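Local coordinates for protein Ton_1535 (Thermococcus onnurineus, PDB 3ZPJ) that is of unknown function but folds as an all-helical alpha-solenoid that contains an unusual left-handed helical turn, at residues A60-I63 with A64-R68; S82-A85 with I86-Y89. All blocks are in the same frame, centred on the assembly; numbering follows the deposited sequence.

Contact 1 (A60-I63 with A64-R68)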
# COMPACT_ATOMS: atom_id res chain seq x y z
N ALA A 60 8.73 28.73 0.63
CA ALA A 60 7.78 27.89 1.32
C ALA A 60 8.05 27.93 2.82
O ALA A 60 7.13 28.13 3.62
CB ALA A 60 7.83 26.45 0.78
N MET A 61 9.32 27.77 3.20
CA MET A 61 9.71 27.84 4.61
C MET A 61 9.35 29.19 5.21
O MET A 61 8.95 29.28 6.36
CB MET A 61 11.21 27.58 4.79
CG MET A 61 11.63 26.12 4.65
SD MET A 61 13.42 25.88 4.52
CE MET A 61 13.44 24.11 4.41
N TYR A 62 9.48 30.25 4.42
CA TYR A 62 9.18 31.60 4.91
C TYR A 62 7.69 31.76 5.16
O TYR A 62 7.28 32.34 6.16
CB TYR A 62 9.65 32.63 3.89
CG TYR A 62 9.21 34.06 4.15
CD1 TYR A 62 9.58 34.73 5.31
CD2 TYR A 62 8.44 34.75 3.22
CE1 TYR A 62 9.19 36.04 5.54
CE2 TYR A 62 8.05 36.06 3.44
CZ TYR A 62 8.42 36.70 4.60
OH TYR A 62 8.03 38.00 4.83
N ILE A 63 6.88 31.23 4.25
CA ILE A 63 5.43 31.29 4.41
C ILE A 63 4.98 30.54 5.67
O ILE A 63 4.15 31.04 6.43
CB ILE A 63 4.73 30.78 3.15
CG1 ILE A 63 5.01 31.73 1.99
CG2 ILE A 63 3.23 30.64 3.39
CD1 ILE A 63 4.46 31.30 0.66
N ALA A 64 5.57 29.38 5.91
CA ALA A 64 5.23 28.59 7.09
C ALA A 64 5.65 29.30 8.38
O ALA A 64 4.96 29.22 9.41
CB ALA A 64 5.89 27.22 7.02
N LYS A 65 6.77 30.01 8.32
CA LYS A 65 7.28 30.71 9.49
C LYS A 65 6.33 31.86 9.89
O LYS A 65 6.16 32.14 11.08
CB LYS A 65 8.72 31.20 9.23
CG LYS A 65 9.14 32.43 10.05
CD LYS A 65 9.98 32.10 11.27
CE LYS A 65 11.48 32.13 10.99
NZ LYS A 65 11.95 30.81 10.47
N LYS A 66 5.68 32.49 8.92
CA LYS A 66 4.81 33.62 9.24
C LYS A 66 3.42 33.24 9.74
O LYS A 66 2.66 34.09 10.20
CB LYS A 66 4.70 34.58 8.06
CG LYS A 66 5.97 35.36 7.76
CD LYS A 66 5.69 36.50 6.78
CE LYS A 66 5.21 37.76 7.50
NZ LYS A 66 6.23 38.35 8.43
N LEU A 67 3.09 31.95 9.68
CA LEU A 67 1.70 31.51 9.82
C LEU A 67 0.92 31.88 11.10
O LEU A 67 -0.25 32.27 11.01
CB LEU A 67 1.60 30.01 9.56
CG LEU A 67 1.31 29.67 8.10
CD1 LEU A 67 1.13 28.17 7.92
CD2 LEU A 67 0.07 30.41 7.64
N ARG A 68 1.54 31.73 12.27
CA ARG A 68 0.88 32.01 13.56
C ARG A 68 -0.12 30.94 14.10
O ARG A 68 0.05 30.46 15.21
CB ARG A 68 0.26 33.42 13.61
CG ARG A 68 1.19 34.51 14.12
CD ARG A 68 2.66 34.09 14.02
NE ARG A 68 3.50 34.72 15.03
CZ ARG A 68 4.83 34.67 15.03
NH1 ARG A 68 5.46 34.02 14.06
NH2 ARG A 68 5.53 35.28 15.98
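A60 opens the turn by accepting the amide of A64: N of A64 lies 3.0 Å from O of A60, with a nearly straight N-H...O angle of 161°. The methyl of A64 lies beside the same carbonyl oxygen and meets A76, Y77 and I80 of helix 70-86. M61 repeats the i to i+4 bond with K65, N of K65 standing 3.0 Å from O of M61, while the aliphatic CB of K65 leans on that carbonyl. With chi1 at 170° the Y62 ring swings away from its own N, which lays it alongside the K66 chain, both pointing the same way. CD of K66 approaches the phenol end obliquely, 3.5 Å from CZ and 3.4 Å from OH of Y62, and the chain then bends at its last two torsions. O of Y62 also takes the K66 amide, at 3.2 Å from N of K66. The same amide makes a second, weak hydrogen bond to O of I63, and CG of L67 sits 3.6 Å from O of I63. The I63 side chain packs on Q32, V33 and L36 of helix 29-45. K73 NZ hydrogen-bonds to the carbonyl oxygens of A64 and K65. This is the C-terminal turn of an amphipathic solenoid helix, an i to i+4 tyrosine-lysine pair on its exposed flank.

Contact 2 (S82-A85 with I86-Y89)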
# COMPACT_ATOMS: atom_id res chain seq x y z
N SER A 82 7.60 16.36 4.13
CA SER A 82 7.53 15.21 3.24
C SER A 82 8.24 15.47 1.90
O SER A 82 8.84 14.55 1.35
CB SER A 82 6.10 14.68 3.05
OG SER A 82 5.25 15.63 2.44
N THR A 83 8.22 16.71 1.41
CA THR A 83 8.91 16.99 0.16
C THR A 83 10.44 16.92 0.31
O THR A 83 11.14 16.48 -0.61
CB THR A 83 8.45 18.33 -0.50
OG1 THR A 83 9.08 19.43 0.14
CG2 THR A 83 6.95 18.49 -0.39
N LEU A 84 10.95 17.35 1.46
CA LEU A 84 12.38 17.20 1.75
C LEU A 84 12.72 15.73 1.80
O LEU A 84 13.76 15.31 1.30
CB LEU A 84 12.75 17.83 3.08
CG LEU A 84 12.65 19.35 3.18
CD1 LEU A 84 12.92 19.78 4.61
CD2 LEU A 84 13.62 20.01 2.21
N ALA A 85 11.84 14.96 2.42
CA ALA A 85 12.06 13.53 2.57
C ALA A 85 12.04 12.81 1.22
O ALA A 85 12.85 11.92 0.98
CB ALA A 85 11.03 12.93 3.51
N ILE A 86 11.11 13.19 0.36
CA ILE A 86 11.13 12.78 -1.04
C ILE A 86 12.54 12.96 -1.61
O ILE A 86 13.15 12.01 -2.08
CB ILE A 86 10.14 13.61 -1.91
CG1 ILE A 86 8.70 13.48 -1.40
CG2 ILE A 86 10.19 13.18 -3.35
CD1 ILE A 86 8.12 12.12 -1.50
N MET A 87 13.06 14.19 -1.53
CA MET A 87 14.38 14.51 -2.07
C MET A 87 15.57 14.06 -1.20
O MET A 87 16.69 14.53 -1.40
CB MET A 87 14.50 16.01 -2.33
CG MET A 87 13.37 16.58 -3.17
SD MET A 87 13.71 18.31 -3.50
CE MET A 87 13.91 18.91 -1.82
N GLU A 88 15.32 13.19 -0.24
CA GLU A 88 16.38 12.56 0.57
C GLU A 88 17.16 13.51 1.48
O GLU A 88 18.30 13.22 1.84
CB GLU A 88 17.33 11.76 -0.32
CG GLU A 88 16.62 10.69 -1.13
CD GLU A 88 17.55 9.90 -2.02
OE1 GLU A 88 18.65 10.40 -2.35
OE2 GLU A 88 17.16 8.77 -2.40
N TYR A 89 16.54 14.62 1.85
CA TYR A 89 17.10 15.47 2.90
C TYR A 89 16.49 15.04 4.22
O TYR A 89 15.60 15.70 4.77
CB TYR A 89 16.81 16.94 2.61
CG TYR A 89 17.44 17.44 1.34
CD1 TYR A 89 18.75 17.92 1.32
CD2 TYR A 89 16.73 17.44 0.14
CE1 TYR A 89 19.32 18.38 0.16
CE2 TYR A 89 17.30 17.90 -1.03
CZ TYR A 89 18.60 18.37 -1.02
OH TYR A 89 19.17 18.83 -2.18
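M87 folds back over the last turn of helix 70-86 and touches T83 and L84. Its CB lies 3.8 Å from O of L84 and equally near O of T83; CG closes to 3.4 Å from O of T83, the carbonyl that also accepts the M87 amide. With CG beside the backbone N (chi1 -52°) and a bend at the last torsion, CE ends 3.9 Å from O of T83 and 4.2 Å from CD2 of L84, the leucine crossed at a slant. M87 also touches V40 and Y44 of helix 29-45 and I53 and M57 of helix 53-66. N of I86 hydrogen-bonds to O of S82, and its CG1 comes close to that oxygen. E88, with positive phi, donates its N-H to O of A85 (N to O 3.0 Å), and Y89 its own to O of L84 (N to O 2.9 Å), both from above the carbonyl planes. CB of Y89 meets CB of L84 at 4.2 Å, while O of L84 lies at the tyrosine ring edge. These 5-to-2 and 6-to-1 bonds, with E88 as C-prime residue, form a Schellman motif that ends one solenoid helix; Y89 is the N-cap of helix 90-104.

How the contacts relate
Contact 1 (60-68) and contact 2 (82-89) lie in series near the C-terminal ends of two successive helices, 53-66 and 70-86. Their centres are about 18 Å apart and their nearest atoms about 4 Å apart, without touching. Contact 1 is the more peripheral, its centre about 32 Å from that of the chain against about 19 Å for contact 2, on the same side of it. The two helices tie them together: A64 and L67 of contact 1 pack on helix 70-86, while T83, L84 and M87 of contact 2 pack on helix 53-66. Helix 29-45 is a further shared neighbour, met by I63 and L67 of contact 1 and by T83 and M87 of contact 2.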